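Local coordinates for protein TRAP dicarboxylate transporter-DctP subunit (Desulfovibrio desulfuricans subsp. desulfuricans, PDB 4NHB) that binds sn-glycerol-3-phosphate and probably delivers it, as the periplasmic solute-binding component, to a TRAP transporter, at residues F150-S155 and S211-I216. Numbering follows the deposited sequence.
Sequences FRHFYS and SPLADI. With G3P (sn-glycerol-3-phosphate), chain P.
The Arg-151 guanidinium carries CD of Pro-212 over one face, 4.3 Å above its centre, and has the bound sn-glycerol-3-phosphate at its edge. NH1 of Arg-151 donates to the terminal phosphate oxygen O3P over 3.1 Å and NH2 to the bridging ester oxygen O1P over 2.9 Å, both bonds nearly straight; the bend in the arginine chain at chi3 (73°) turns the group to the ligand. On the imidazole of His-152 the carbonyl O of Phe-150 sits over one face, offset toward the rim, while CD1 of Leu-213 comes in obliquely to within 3.6 Å of CD2 of His-152. The Tyr-154 ring has a water in plane at its edge, bridging its OH and OG of Ser-211. With CG in the crowded position between backbone N and carbonyl carbon (chi1 56°), the Tyr-154 side chain crosses Ile-216 obliquely, CD2 of Tyr-154 being 4.0 Å from CG1 of Ile-216.

Strands 146-155 and 208-212 run antiparallel. His-152 and Ser-211 form a hydrogen-bonded pair, with His-152 N to Ser-211 O almost straight at 3.0 Å. Pro-212 sits at the N-cap of helix 213-218, and its O accepts from both Asp-215 N and Ile-216 N. A second water ties the start of this helix to strand 146-155: it lies 2.6 Å from Phe-150 O, to which it can donate, and accepts from Leu-213 N.

Asp-210, just before Ser-211, forms a salt bridge with Arg-151 NE, and Lys-37, paired with Asp-215, also bonds the ligand. The contact thus sets one pocket residue, Arg-151, against the ligand: proline on its face and carboxylate at NE hold the guanidinium in place, and its positive charge, with those of Arg-171 and Lys-37, probably favours an anionic phosphate.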
ATOM      1  N   PHE A 150      -8.664   0.019   2.763  1.00  7.02           N
ATOM      2  CA  PHE A 150      -8.636   0.488   4.114  1.00  6.93           C
ATOM      3  C   PHE A 150      -8.242  -0.606   5.108  1.00  7.64           C
ATOM      4  O   PHE A 150      -8.623  -1.757   4.948  1.00  9.55           O
ATOM      5  CB  PHE A 150     -10.004   1.077   4.494  1.00 12.96           C
ATOM      6  CG  PHE A 150     -10.241   2.466   3.907  1.00 13.78           C
ATOM      7  CD1 PHE A 150      -9.697   3.603   4.512  1.00 12.63           C
ATOM      8  CD2 PHE A 150     -10.978   2.611   2.743  1.00 14.26           C
ATOM      9  CE1 PHE A 150      -9.911   4.886   3.966  1.00 15.91           C
ATOM     10  CE2 PHE A 150     -11.195   3.891   2.184  1.00 15.76           C
ATOM     11  CZ  PHE A 150     -10.666   5.017   2.795  1.00 11.39           C
ATOM     12  N   ARG A 151      -7.477  -0.216   6.133  1.00  8.84           N
ATOM     13  CA  ARG A 151      -6.993  -1.197   7.129  1.00 14.64           C
ATOM     14  C   ARG A 151      -8.029  -1.376   8.232  1.00 14.27           C
ATOM     15  O   ARG A 151      -8.566  -0.391   8.740  1.00 14.61           O
ATOM     16  CB  ARG A 151      -5.656  -0.761   7.747  1.00 10.89           C
ATOM     17  CG  ARG A 151      -4.556  -0.411   6.695  1.00  8.61           C
ATOM     18  CD  ARG A 151      -3.169  -0.230   7.322  1.00 12.01           C
ATOM     19  NE  ARG A 151      -2.580  -1.497   7.748  1.00 13.83           N
ATOM     20  CZ  ARG A 151      -1.541  -2.097   7.173  1.00 10.50           C
ATOM     21  NH1 ARG A 151      -1.126  -3.264   7.622  1.00 10.62           N
ATOM     22  NH2 ARG A 151      -0.903  -1.552   6.151  1.00 10.12           N
ATOM     23  N   HIS A 152      -8.285  -2.632   8.584  1.00 13.03           N
ATOM     24  CA  HIS A 152      -9.210  -3.023   9.646  1.00 14.21           C
ATOM     25  C   HIS A 152      -8.480  -3.949  10.614  1.00 19.15           C
ATOM     26  O   HIS A 152      -7.585  -4.708  10.195  1.00 14.45           O
ATOM     27  CB  HIS A 152     -10.410  -3.750   9.039  1.00 14.22           C
ATOM     28  CG  HIS A 152     -11.110  -2.944   7.997  1.00 12.09           C
ATOM     29  ND1 HIS A 152     -11.580  -1.677   8.254  1.00  9.90           N
ATOM     30  CD2 HIS A 152     -11.381  -3.190   6.692  1.00 14.38           C
ATOM     31  CE1 HIS A 152     -12.145  -1.190   7.165  1.00 16.07           C
ATOM     32  NE2 HIS A 152     -12.026  -2.083   6.193  1.00 13.82           N
ATOM     33  N   PHE A 153      -8.858  -3.897  11.888  1.00 14.10           N
ATOM     34  CA  PHE A 153      -8.208  -4.738  12.897  1.00 23.70           C
ATOM     35  C   PHE A 153      -8.618  -6.192  12.767  1.00 19.80           C
ATOM     36  O   PHE A 153      -9.753  -6.495  12.422  1.00 20.10           O
ATOM     37  CB  PHE A 153      -8.500  -4.225  14.315  1.00 17.93           C
ATOM     38  CG  PHE A 153      -7.844  -2.934  14.605  1.00 13.92           C
ATOM     39  CD1 PHE A 153      -6.512  -2.892  14.916  1.00 12.58           C
ATOM     40  CD2 PHE A 153      -8.554  -1.744  14.513  1.00 19.14           C
ATOM     41  CE1 PHE A 153      -5.875  -1.693  15.160  1.00 21.49           C
ATOM     42  CE2 PHE A 153      -7.935  -0.549  14.739  1.00 16.77           C
ATOM     43  CZ  PHE A 153      -6.588  -0.521  15.076  1.00 19.61           C
ATOM     44  N   TYR A 154      -7.661  -7.085  13.009  1.00 18.26           N
ATOM     45  CA  TYR A 154      -7.935  -8.495  13.184  1.00 12.52           C
ATOM     46  C   TYR A 154      -7.285  -8.932  14.524  1.00 18.09           C
ATOM     47  O   TYR A 154      -6.191  -8.473  14.850  1.00 14.04           O
ATOM     48  CB  TYR A 154      -7.382  -9.337  12.015  1.00 15.22           C
ATOM     49  CG  TYR A 154      -5.892  -9.179  11.755  1.00 16.30           C
ATOM     50  CD1 TYR A 154      -4.974  -9.987  12.405  1.00 14.55           C
ATOM     51  CD2 TYR A 154      -5.395  -8.219  10.850  1.00  9.69           C
ATOM     52  CE1 TYR A 154      -3.652  -9.857  12.195  1.00 14.68           C
ATOM     53  CE2 TYR A 154      -4.068  -8.094  10.630  1.00  7.76           C
ATOM     54  CZ  TYR A 154      -3.179  -8.911  11.308  1.00 13.39           C
ATOM     55  OH  TYR A 154      -1.821  -8.837  11.118  1.00  9.16           O
ATOM     56  N   SER A 155      -7.964  -9.797  15.285  1.00 16.05           N
ATOM     57  CA  SER A 155      -7.455 -10.240  16.587  1.00 14.83           C
ATOM     58  C   SER A 155      -8.137 -11.510  17.094  1.00 15.22           C
ATOM     59  O   SER A 155      -9.197 -11.906  16.609  1.00 12.36           O
ATOM     60  CB  SER A 155      -7.663  -9.153  17.625  1.00 20.77           C
ATOM     61  OG  SER A 155      -8.993  -8.701  17.562  1.00 20.31           O
ATOM     62  N   SER A 211      -4.938  -4.874   8.761  1.00  8.19           N
ATOM     63  CA  SER A 211      -4.606  -5.048   7.346  1.00  8.78           C
ATOM     64  C   SER A 211      -5.795  -4.699   6.490  1.00  9.53           C
ATOM     65  O   SER A 211      -6.938  -4.714   6.954  1.00  8.58           O
ATOM     66  CB  SER A 211      -4.224  -6.485   7.059  1.00  5.83           C
ATOM     67  OG  SER A 211      -2.909  -6.797   7.491  1.00  5.40           O
ATOM     68  N   PRO A 212      -5.540  -4.413   5.198  1.00  9.37           N
ATOM     69  CA  PRO A 212      -6.669  -4.382   4.267  1.00  8.78           C
ATOM     70  C   PRO A 212      -7.397  -5.738   4.235  1.00 10.14           C
ATOM     71  O   PRO A 212      -6.768  -6.783   4.489  1.00  8.54           O
ATOM     72  CB  PRO A 212      -5.995  -4.133   2.900  1.00 10.42           C
ATOM     73  CG  PRO A 212      -4.684  -3.500   3.215  1.00 10.92           C
ATOM     74  CD  PRO A 212      -4.250  -4.117   4.544  1.00  5.76           C
ATOM     75  N   LEU A 213      -8.677  -5.736   3.885  1.00  4.37           N
ATOM     76  CA  LEU A 213      -9.416  -6.986   3.821  1.00 10.02           C
ATOM     77  C   LEU A 213      -8.837  -7.927   2.802  1.00 13.62           C
ATOM     78  O   LEU A 213      -8.877  -9.136   3.000  1.00 10.76           O
ATOM     79  CB  LEU A 213     -10.892  -6.745   3.513  1.00  4.11           C
ATOM     80  CG  LEU A 213     -11.688  -6.204   4.718  1.00 12.01           C
ATOM     81  CD1 LEU A 213     -12.908  -5.404   4.295  1.00 15.39           C
ATOM     82  CD2 LEU A 213     -12.095  -7.328   5.658  1.00 15.63           C
ATOM     83  N   ALA A 214      -8.259  -7.396   1.735  1.00 12.19           N
ATOM     84  CA  ALA A 214      -7.665  -8.252   0.728  1.00 14.33           C
ATOM     85  C   ALA A 214      -6.597  -9.158   1.361  1.00 12.22           C
ATOM     86  O   ALA A 214      -6.477 -10.328   1.029  1.00  9.45           O
ATOM     87  CB  ALA A 214      -7.047  -7.408  -0.422  1.00  9.96           C
ATOM     88  N   ASP A 215      -5.839  -8.603   2.293  1.00  9.53           N
ATOM     89  CA  ASP A 215      -4.750  -9.340   2.930  1.00  9.13           C
ATOM     90  C   ASP A 215      -5.299 -10.268   4.006  1.00 14.91           C
ATOM     91  O   ASP A 215      -4.876 -11.432   4.130  1.00  8.05           O
ATOM     92  CB  ASP A 215      -3.711  -8.350   3.492  1.00  6.81           C
ATOM     93  CG  ASP A 215      -2.854  -7.705   2.413  1.00 13.68           C
ATOM     94  OD1 ASP A 215      -2.927  -8.182   1.253  1.00 12.51           O
ATOM     95  OD2 ASP A 215      -2.102  -6.717   2.746  1.00  8.00           O
ATOM     96  N   ILE A 216      -6.291  -9.791   4.751  1.00 13.17           N
ATOM     97  CA  ILE A 216      -6.896 -10.620   5.776  1.00  8.77           C
ATOM     98  C   ILE A 216      -7.507 -11.876   5.171  1.00 15.65           C
ATOM     99  O   ILE A 216      -7.341 -12.954   5.725  1.00 10.59           O
ATOM    100  CB  ILE A 216      -7.968  -9.850   6.548  1.00  8.62           C
ATOM    101  CG1 ILE A 216      -7.313  -8.802   7.425  1.00  8.70           C
ATOM    102  CG2 ILE A 216      -8.833 -10.798   7.346  1.00 11.34           C
ATOM    103  CD1 ILE A 216      -8.277  -7.718   7.880  1.00 10.92           C
TER
HETATM  104  O1  G3P P 414       2.198   0.685   2.038  1.00  8.17           O
HETATM  105  C1  G3P P 414       2.698   0.116   3.212  1.00  5.69           C
HETATM  106  C2  G3P P 414       1.999  -1.221   3.487  1.00  9.61           C
HETATM  107  O2  G3P P 414       2.209  -2.081   2.400  1.00  7.84           O
HETATM  108  C3  G3P P 414       2.578  -1.844   4.768  1.00  5.07           C
HETATM  109  O1P G3P P 414       1.620  -2.676   5.339  1.00  6.91           O
HETATM  110  O4P G3P P 414       1.502  -4.371   3.596  1.00  8.98           O
HETATM  111  O2P G3P P 414       3.166  -4.672   5.498  1.00  4.76           O
HETATM  112  O3P G3P P 414       0.729  -4.993   5.918  1.00  7.17           O
HETATM  113  P   G3P P 414       1.774  -4.275   5.070  1.00  5.82           P
HETATM  114  O   HOH W   1     -10.088  -3.296   3.495  1.00 11.11           O
HETATM  115  O   HOH W   2      -1.160  -6.619   9.534  1.00 10.71           O